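Local coordinates for cytochrome c (Pseudomonas aeruginosa, PDB 6RTE), which acts as the dehydrogenase NirN, which oxidises dihydro-heme d1 to heme d1 in the biosynthesis of that cofactor, at residues S268-V273 with F282-K287; E291-P296 with V303-L308. All coordinates share one frame; numbering follows the deposited sequence.

Contacts 1 and 2 build one four-stranded antiparallel sheet, a blade of the eight-bladed beta-propeller. Contact 1 pairs its first two strands, 270-276 and 281-286; contact 2 pairs the last two, 291-296 and 306-309. Their centres are about 10 Å apart, and they lie about 13 Å and 22 Å from the centre of the chain, so the blade runs outward from contact 1 to contact 2. Its middle strands join the contacts through probable hydrogen bonds, Phe282 O to Leu295 N at 2.7 Å and Val284 N to Trp293 O at 2.8 Å, and Val284 CG2 packs on Leu295 CD1 at 3.5 Å. The heme c pocket uses residues from an earlier part of the chain.

Contact 1 of 2, residues S268-V273 with F282-K287; sequences SRVSAV and FVVALK
The guanidinium of Arg269 has the Lys287 methylene CG over one face, 3.5 Å from NH2; Arg269 also forms a cation-pi contact with Tyr239 and a salt bridge from NH2 to Asp288. Only the aliphatic part of the lysine meets the guanidinium: the Lys287 chain bends at chi2 (67°), and NZ ends 5.6 Å from Arg269 NH2. The carbonyl plane of Arg269 is approached from opposite faces, by Lys287 N at 2.9 Å to Arg269 O and by Ser268 OG at 2.7 Å to the same oxygen, so two donors grip it. Further along, Ala285 O takes Ser271 N at 2.7 Å and, weakly, Ala272 N, while Ala285 N donates to Ala272 O. Asp315 is hydrogen-bonded to Ser271 OG and forms a long, weak ion pair with Lys287 NZ. On the sheet face opposite Ala272 and Ala285, Val270 and Val284 cross at about a right angle, CG1 to CG1 3.7 Å; Val270 CG2 meets Leu286 CD2, and Val273 lies alongside Val284. Leu235 and Leu244 of the preceding sheet pack against this valine cluster. Ser271 and Ala272, both facing Ala285, make a classic beta bulge near the start of the hairpin that forms the inner half of a propeller blade.

Contact 2 of 2, residues E291-P296 with V303-L308; sequences ELWELP and VAPKRL
Trp293 and Pro305 lie side by side, with the proline over one face of the indole: Pro305 CG stands 3.8 Å from the centroid of the six-membered ring, only 7° off its normal, a CH-pi contact, and Pro305 CB is 3.5 Å from Trp293 CD2. Arg307 also runs alongside the tryptophan, but its guanidinium plane is turned 76° from the ring, and NH1 comes obliquely to Trp293 CZ2 at 3.5 Å. Glu291 ties the two together. Its OE1 lies in the indole plane and takes Trp293 NE1 at 2.9 Å, while its syn lone pair receives Arg307 NH1 at 3.0 Å in a salt bridge. Arg307 gets there with a chain extended from CG to NE, then turns its guanidinium about chi4 (-93°). Ala263 N holds Glu291 OE2, and Arg307 NH1 also donates to Ala261 O. On the sheet face opposite Trp293 and Arg307, Leu292 CG packs on Leu308 CB at 4.0 Å. Ser281 OG and a salt bridge to Arg279 hold Glu294 OE2, Lys306 NZ donates to Asp342 O, and a water additionally links Glu294 OE1 to Lys306 NZ. Paired backbone bonds at Leu292/Leu308 and Glu294/Lys306 flank the non-hydrogen-bonded pair Trp293/Arg307, as in a regular antiparallel hairpin, here the outer two strands of a propeller blade.

Contact 1 of 2, residues S268-V273 with F282-K287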
ATOM      1  N   SER A 268      12.611 -14.491   8.219  1.00 26.74           N
ATOM      2  CA  SER A 268      12.085 -13.973   6.967  1.00 26.50           C
ATOM      3  C   SER A 268      11.534 -12.570   7.151  1.00 24.44           C
ATOM      4  O   SER A 268      11.044 -12.209   8.225  1.00 23.30           O
ATOM      5  CB  SER A 268      10.976 -14.878   6.409  1.00 26.23           C
ATOM      6  OG  SER A 268      10.431 -14.352   5.215  1.00 25.85           O
ATOM      7  N   ARG A 269      11.597 -11.793   6.072  1.00 24.81           N
ATOM      8  CA  ARG A 269      10.807 -10.583   5.955  1.00 23.93           C
ATOM      9  C   ARG A 269       9.355 -10.948   5.658  1.00 22.92           C
ATOM     10  O   ARG A 269       9.070 -11.983   5.053  1.00 22.01           O
ATOM     11  CB  ARG A 269      11.353  -9.697   4.835  1.00 23.53           C
ATOM     12  CG  ARG A 269      12.771  -9.217   5.053  1.00 24.44           C
ATOM     13  CD  ARG A 269      13.349  -8.575   3.790  1.00 26.02           C
ATOM     14  NE  ARG A 269      13.585  -9.573   2.743  1.00 27.65           N
ATOM     15  CZ  ARG A 269      14.039  -9.289   1.528  1.00 30.42           C
ATOM     16  NH1 ARG A 269      14.326  -8.036   1.198  1.00 33.75           N
ATOM     17  NH2 ARG A 269      14.217 -10.263   0.651  1.00 32.29           N
ATOM     18  N   VAL A 270       8.435 -10.101   6.107  1.00 23.21           N
ATOM     19  CA  VAL A 270       7.029 -10.230   5.735  1.00 23.40           C
ATOM     20  C   VAL A 270       6.815  -9.402   4.482  1.00 23.00           C
ATOM     21  O   VAL A 270       7.105  -8.206   4.469  1.00 23.83           O
ATOM     22  CB  VAL A 270       6.093  -9.768   6.865  1.00 23.36           C
ATOM     23  CG1 VAL A 270       4.652  -9.782   6.368  1.00 22.52           C
ATOM     24  CG2 VAL A 270       6.240 -10.672   8.089  1.00 24.61           C
ATOM     25  N   SER A 271       6.291 -10.031   3.426  1.00 23.44           N
ATOM     26  CA  SER A 271       6.034  -9.292   2.204  1.00 25.34           C
ATOM     27  C   SER A 271       4.749  -8.467   2.298  1.00 25.58           C
ATOM     28  O   SER A 271       4.734  -7.291   1.916  1.00 24.64           O
ATOM     29  CB  SER A 271       5.961 -10.245   1.019  1.00 29.07           C
ATOM     30  OG  SER A 271       5.753  -9.483  -0.155  1.00 33.14           O
ATOM     31  N   ALA A 272       3.668  -9.066   2.797  1.00 25.25           N
ATOM     32  CA  ALA A 272       2.393  -8.359   2.905  1.00 24.58           C
ATOM     33  C   ALA A 272       1.455  -9.142   3.812  1.00 24.61           C
ATOM     34  O   ALA A 272       1.532 -10.374   3.889  1.00 24.72           O
ATOM     35  CB  ALA A 272       1.750  -8.164   1.522  1.00 25.11           C
ATOM     36  N   VAL A 273       0.552  -8.406   4.488  1.00 24.16           N
ATOM     37  CA  VAL A 273      -0.500  -8.991   5.305  1.00 25.66           C
ATOM     38  C   VAL A 273      -1.840  -8.649   4.666  1.00 23.40           C
ATOM     39  O   VAL A 273      -2.007  -7.579   4.076  1.00 23.85           O
ATOM     40  CB  VAL A 273      -0.441  -8.492   6.768  1.00 27.80           C
ATOM     41  CG1 VAL A 273       0.882  -8.917   7.417  1.00 30.29           C
ATOM     42  CG2 VAL A 273      -0.597  -6.965   6.858  1.00 28.57           C
ATOM     43  N   PHE A 282      -6.194 -13.480   9.282  1.00 23.50           N
ATOM     44  CA  PHE A 282      -5.171 -12.803   8.506  1.00 21.93           C
ATOM     45  C   PHE A 282      -4.404 -13.838   7.686  1.00 22.80           C
ATOM     46  O   PHE A 282      -4.178 -14.967   8.141  1.00 22.89           O
ATOM     47  CB  PHE A 282      -4.200 -12.044   9.410  1.00 20.57           C
ATOM     48  CG  PHE A 282      -4.803 -10.848  10.102  1.00 20.32           C
ATOM     49  CD1 PHE A 282      -5.238  -9.751   9.374  1.00 21.46           C
ATOM     50  CD2 PHE A 282      -4.887 -10.802  11.484  1.00 20.56           C
ATOM     51  CE1 PHE A 282      -5.761  -8.636  10.013  1.00 21.21           C
ATOM     52  CE2 PHE A 282      -5.412  -9.684  12.133  1.00 20.48           C
ATOM     53  CZ  PHE A 282      -5.847  -8.606  11.393  1.00 21.16           C
ATOM     54  N   VAL A 283      -3.995 -13.441   6.479  1.00 22.83           N
ATOM     55  CA  VAL A 283      -3.144 -14.253   5.619  1.00 24.41           C
ATOM     56  C   VAL A 283      -1.862 -13.459   5.376  1.00 24.08           C
ATOM     57  O   VAL A 283      -1.924 -12.263   5.069  1.00 24.99           O
ATOM     58  CB  VAL A 283      -3.837 -14.602   4.291  1.00 26.83           C
ATOM     59  CG1 VAL A 283      -2.883 -15.344   3.376  1.00 28.87           C
ATOM     60  CG2 VAL A 283      -5.116 -15.434   4.526  1.00 27.93           C
ATOM     61  N   VAL A 284      -0.714 -14.118   5.532  1.00 24.17           N
ATOM     62  CA  VAL A 284       0.583 -13.456   5.534  1.00 23.89           C
ATOM     63  C   VAL A 284       1.466 -14.067   4.451  1.00 25.28           C
ATOM     64  O   VAL A 284       1.658 -15.293   4.408  1.00 26.60           O
ATOM     65  CB  VAL A 284       1.268 -13.564   6.913  1.00 23.44           C
ATOM     66  CG1 VAL A 284       2.625 -12.856   6.906  1.00 21.65           C
ATOM     67  CG2 VAL A 284       0.354 -12.985   8.000  1.00 24.62           C
ATOM     68  N   ALA A 285       2.019 -13.207   3.597  1.00 24.03           N
ATOM     69  CA  ALA A 285       3.001 -13.592   2.593  1.00 24.15           C
ATOM     70  C   ALA A 285       4.401 -13.355   3.142  1.00 22.82           C
ATOM     71  O   ALA A 285       4.703 -12.251   3.608  1.00 23.67           O
ATOM     72  CB  ALA A 285       2.814 -12.793   1.308  1.00 24.93           C
ATOM     73  N   LEU A 286       5.239 -14.386   3.093  1.00 23.80           N
ATOM     74  CA  LEU A 286       6.604 -14.327   3.612  1.00 25.28           C
ATOM     75  C   LEU A 286       7.621 -14.273   2.475  1.00 26.56           C
ATOM     76  O   LEU A 286       7.593 -15.091   1.551  1.00 26.38           O
ATOM     77  CB  LEU A 286       6.897 -15.532   4.510  1.00 27.26           C
ATOM     78  CG  LEU A 286       6.046 -15.557   5.775  1.00 28.09           C
ATOM     79  CD1 LEU A 286       6.279 -16.842   6.547  1.00 29.88           C
ATOM     80  CD2 LEU A 286       6.327 -14.326   6.671  1.00 27.51           C
ATOM     81  N   LYS A 287       8.555 -13.329   2.586  1.00 27.00           N
ATOM     82  CA  LYS A 287       9.474 -13.026   1.495  1.00 29.68           C
ATOM     83  C   LYS A 287      10.520 -14.119   1.298  1.00 28.24           C
ATOM     84  O   LYS A 287      10.874 -14.441   0.157  1.00 28.85           O
ATOM     85  CB  LYS A 287      10.154 -11.683   1.795  1.00 32.83           C
ATOM     86  CG  LYS A 287      10.837 -11.022   0.648  1.00 38.65           C
ATOM     87  CD  LYS A 287       9.842 -10.578  -0.391  1.00 41.88           C
ATOM     88  CE  LYS A 287      10.569  -9.985  -1.577  1.00 43.19           C
ATOM     89  NZ  LYS A 287       9.762 -10.123  -2.810  1.00 43.93           N
TER

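Contact 2 of 2, residues E291-P296 with V303-L308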
ATOM      1  N   GLU A 291       7.005 -20.750   3.141  1.00 29.94           N
ATOM      2  CA  GLU A 291       5.797 -20.861   3.942  1.00 31.32           C
ATOM      3  C   GLU A 291       4.902 -19.668   3.671  1.00 30.14           C
ATOM      4  O   GLU A 291       5.374 -18.567   3.380  1.00 30.57           O
ATOM      5  CB  GLU A 291       6.089 -20.893   5.449  1.00 34.14           C
ATOM      6  CG  GLU A 291       6.394 -22.252   6.007  1.00 37.48           C
ATOM      7  CD  GLU A 291       6.722 -22.216   7.486  1.00 34.26           C
ATOM      8  OE1 GLU A 291       6.341 -21.239   8.186  1.00 30.22           O
ATOM      9  OE2 GLU A 291       7.362 -23.178   7.939  1.00 35.82           O
ATOM     10  N   LEU A 292       3.604 -19.894   3.775  1.00 30.08           N
ATOM     11  CA  LEU A 292       2.654 -18.805   3.954  1.00 32.33           C
ATOM     12  C   LEU A 292       1.821 -19.138   5.183  1.00 28.56           C
ATOM     13  O   LEU A 292       1.676 -20.308   5.559  1.00 29.82           O
ATOM     14  CB  LEU A 292       1.780 -18.575   2.726  1.00 37.49           C
ATOM     15  CG  LEU A 292       0.712 -19.585   2.332  1.00 43.14           C
ATOM     16  CD1 LEU A 292      -0.602 -19.252   3.002  1.00 44.27           C
ATOM     17  CD2 LEU A 292       0.548 -19.600   0.822  1.00 45.83           C
ATOM     18  N   TRP A 293       1.317 -18.091   5.823  1.00 26.23           N
ATOM     19  CA  TRP A 293       0.669 -18.210   7.127  1.00 25.39           C
ATOM     20  C   TRP A 293      -0.783 -17.767   7.025  1.00 25.57           C
ATOM     21  O   TRP A 293      -1.106 -16.813   6.300  1.00 23.51           O
ATOM     22  CB  TRP A 293       1.380 -17.351   8.167  1.00 26.26           C
ATOM     23  CG  TRP A 293       2.727 -17.832   8.636  1.00 28.64           C
ATOM     24  CD1 TRP A 293       3.428 -18.933   8.204  1.00 30.99           C
ATOM     25  CD2 TRP A 293       3.532 -17.215   9.645  1.00 29.55           C
ATOM     26  NE1 TRP A 293       4.612 -19.026   8.886  1.00 31.48           N
ATOM     27  CE2 TRP A 293       4.702 -17.991   9.779  1.00 30.10           C
ATOM     28  CE3 TRP A 293       3.374 -16.083  10.454  1.00 29.92           C
ATOM     29  CZ2 TRP A 293       5.709 -17.671  10.689  1.00 30.03           C
ATOM     30  CZ3 TRP A 293       4.377 -15.764  11.360  1.00 29.78           C
ATOM     31  CH2 TRP A 293       5.527 -16.551  11.470  1.00 29.94           C
ATOM     32  N   GLU A 294      -1.656 -18.469   7.742  1.00 26.41           N
ATOM     33  CA  GLU A 294      -2.979 -17.964   8.088  1.00 27.09           C
ATOM     34  C   GLU A 294      -3.034 -17.844   9.605  1.00 26.55           C
ATOM     35  O   GLU A 294      -2.618 -18.768  10.317  1.00 30.15           O
ATOM     36  CB  GLU A 294      -4.091 -18.885   7.574  1.00 27.78           C
ATOM     37  CG  GLU A 294      -5.492 -18.339   7.791  1.00 28.56           C
ATOM     38  CD  GLU A 294      -6.576 -19.207   7.172  1.00 30.74           C
ATOM     39  OE1 GLU A 294      -6.293 -20.378   6.823  1.00 32.41           O
ATOM     40  OE2 GLU A 294      -7.716 -18.716   7.030  1.00 31.28           O
ATOM     41  N   LEU A 295      -3.515 -16.705  10.092  1.00 24.60           N
ATOM     42  CA  LEU A 295      -3.659 -16.454  11.523  1.00 22.78           C
ATOM     43  C   LEU A 295      -5.134 -16.220  11.843  1.00 21.78           C
ATOM     44  O   LEU A 295      -5.629 -15.085  11.691  1.00 19.24           O
ATOM     45  CB  LEU A 295      -2.821 -15.253  11.945  1.00 25.60           C
ATOM     46  CG  LEU A 295      -1.297 -15.438  11.901  1.00 30.82           C
ATOM     47  CD1 LEU A 295      -0.739 -15.124  10.503  1.00 33.34           C
ATOM     48  CD2 LEU A 295      -0.626 -14.568  12.928  1.00 32.84           C
ATOM     49  N   PRO A 296      -5.874 -17.235  12.274  1.00 24.63           N
ATOM     50  CA  PRO A 296      -7.290 -17.026  12.589  1.00 24.98           C
ATOM     51  C   PRO A 296      -7.498 -16.201  13.849  1.00 23.05           C
ATOM     52  O   PRO A 296      -6.749 -16.306  14.829  1.00 21.27           O
ATOM     53  CB  PRO A 296      -7.825 -18.454  12.776  1.00 29.21           C
ATOM     54  CG  PRO A 296      -6.647 -19.241  13.188  1.00 30.94           C
ATOM     55  CD  PRO A 296      -5.485 -18.651  12.431  1.00 28.32           C
ATOM     56  N   VAL A 303      -2.381 -14.953  17.401  1.00 26.97           N
ATOM     57  CA  VAL A 303      -0.969 -14.969  17.756  1.00 29.55           C
ATOM     58  C   VAL A 303      -0.280 -16.269  17.369  1.00 32.18           C
ATOM     59  O   VAL A 303       0.926 -16.400  17.594  1.00 34.63           O
ATOM     60  CB  VAL A 303      -0.768 -14.681  19.258  1.00 32.50           C
ATOM     61  CG1 VAL A 303      -1.164 -13.231  19.586  1.00 34.13           C
ATOM     62  CG2 VAL A 303      -1.569 -15.654  20.108  1.00 32.23           C
ATOM     63  N   ALA A 304      -0.989 -17.218  16.767  1.00 31.70           N
ATOM     64  CA  ALA A 304      -0.401 -18.509  16.403  1.00 35.01           C
ATOM     65  C   ALA A 304      -0.675 -18.823  14.939  1.00 34.70           C
ATOM     66  O   ALA A 304      -1.843 -19.059  14.567  1.00 37.27           O
ATOM     67  CB  ALA A 304      -0.945 -19.620  17.301  1.00 38.97           C
ATOM     68  N   PRO A 305       0.342 -18.847  14.078  1.00 31.61           N
ATOM     69  CA  PRO A 305       0.082 -19.093  12.656  1.00 30.01           C
ATOM     70  C   PRO A 305      -0.182 -20.555  12.337  1.00 29.22           C
ATOM     71  O   PRO A 305       0.424 -21.465  12.912  1.00 31.81           O
ATOM     72  CB  PRO A 305       1.372 -18.619  11.978  1.00 31.84           C
ATOM     73  CG  PRO A 305       2.416 -18.861  12.977  1.00 33.09           C
ATOM     74  CD  PRO A 305       1.769 -18.579  14.329  1.00 31.95           C
ATOM     75  N   LYS A 306      -1.098 -20.767  11.408  1.00 27.31           N
ATOM     76  CA  LYS A 306      -1.218 -22.035  10.699  1.00 30.35           C
ATOM     77  C   LYS A 306      -0.274 -21.959   9.497  1.00 31.39           C
ATOM     78  O   LYS A 306      -0.421 -21.071   8.649  1.00 30.66           O
ATOM     79  CB  LYS A 306      -2.660 -22.282  10.267  1.00 32.58           C
ATOM     80  CG  LYS A 306      -2.876 -23.589   9.563  1.00 39.15           C
ATOM     81  CD  LYS A 306      -4.293 -23.708   9.024  1.00 46.02           C
ATOM     82  CE  LYS A 306      -4.439 -24.961   8.180  1.00 52.96           C
ATOM     83  NZ  LYS A 306      -5.771 -25.037   7.511  1.00 57.14           N
ATOM     84  N   ARG A 307       0.712 -22.855   9.450  1.00 32.27           N
ATOM     85  CA  ARG A 307       1.769 -22.801   8.441  1.00 32.41           C
ATOM     86  C   ARG A 307       1.411 -23.676   7.245  1.00 32.84           C
ATOM     87  O   ARG A 307       1.079 -24.857   7.406  1.00 32.55           O
ATOM     88  CB  ARG A 307       3.100 -23.269   9.031  1.00 34.20           C
ATOM     89  CG  ARG A 307       3.639 -22.402  10.142  1.00 35.49           C
ATOM     90  CD  ARG A 307       4.803 -23.070  10.876  1.00 37.96           C
ATOM     91  NE  ARG A 307       5.121 -22.330  12.099  1.00 39.49           N
ATOM     92  CZ  ARG A 307       6.036 -21.365  12.193  1.00 40.21           C
ATOM     93  NH1 ARG A 307       6.767 -21.016  11.139  1.00 39.27           N
ATOM     94  NH2 ARG A 307       6.222 -20.747  13.353  1.00 41.55           N
ATOM     95  N   LEU A 308       1.501 -23.104   6.048  1.00 32.57           N
ATOM     96  CA  LEU A 308       1.250 -23.832   4.807  1.00 34.04           C
ATOM     97  C   LEU A 308       2.517 -23.827   3.955  1.00 33.20           C
ATOM     98  O   LEU A 308       2.990 -22.760   3.545  1.00 32.89           O
ATOM     99  CB  LEU A 308       0.094 -23.209   4.027  1.00 36.84           C
ATOM    100  CG  LEU A 308      -1.320 -23.363   4.605  1.00 44.60           C
ATOM    101  CD1 LEU A 308      -1.524 -22.565   5.893  1.00 47.59           C
ATOM    102  CD2 LEU A 308      -2.329 -22.926   3.561  1.00 47.54           C
TER
HETATM  103  O   HOH W   1      -5.221 -22.625   6.079  1.00 50.20           O
HETATM  104  O   HOH W   2      -4.096 -17.199  15.434  1.00 31.36           O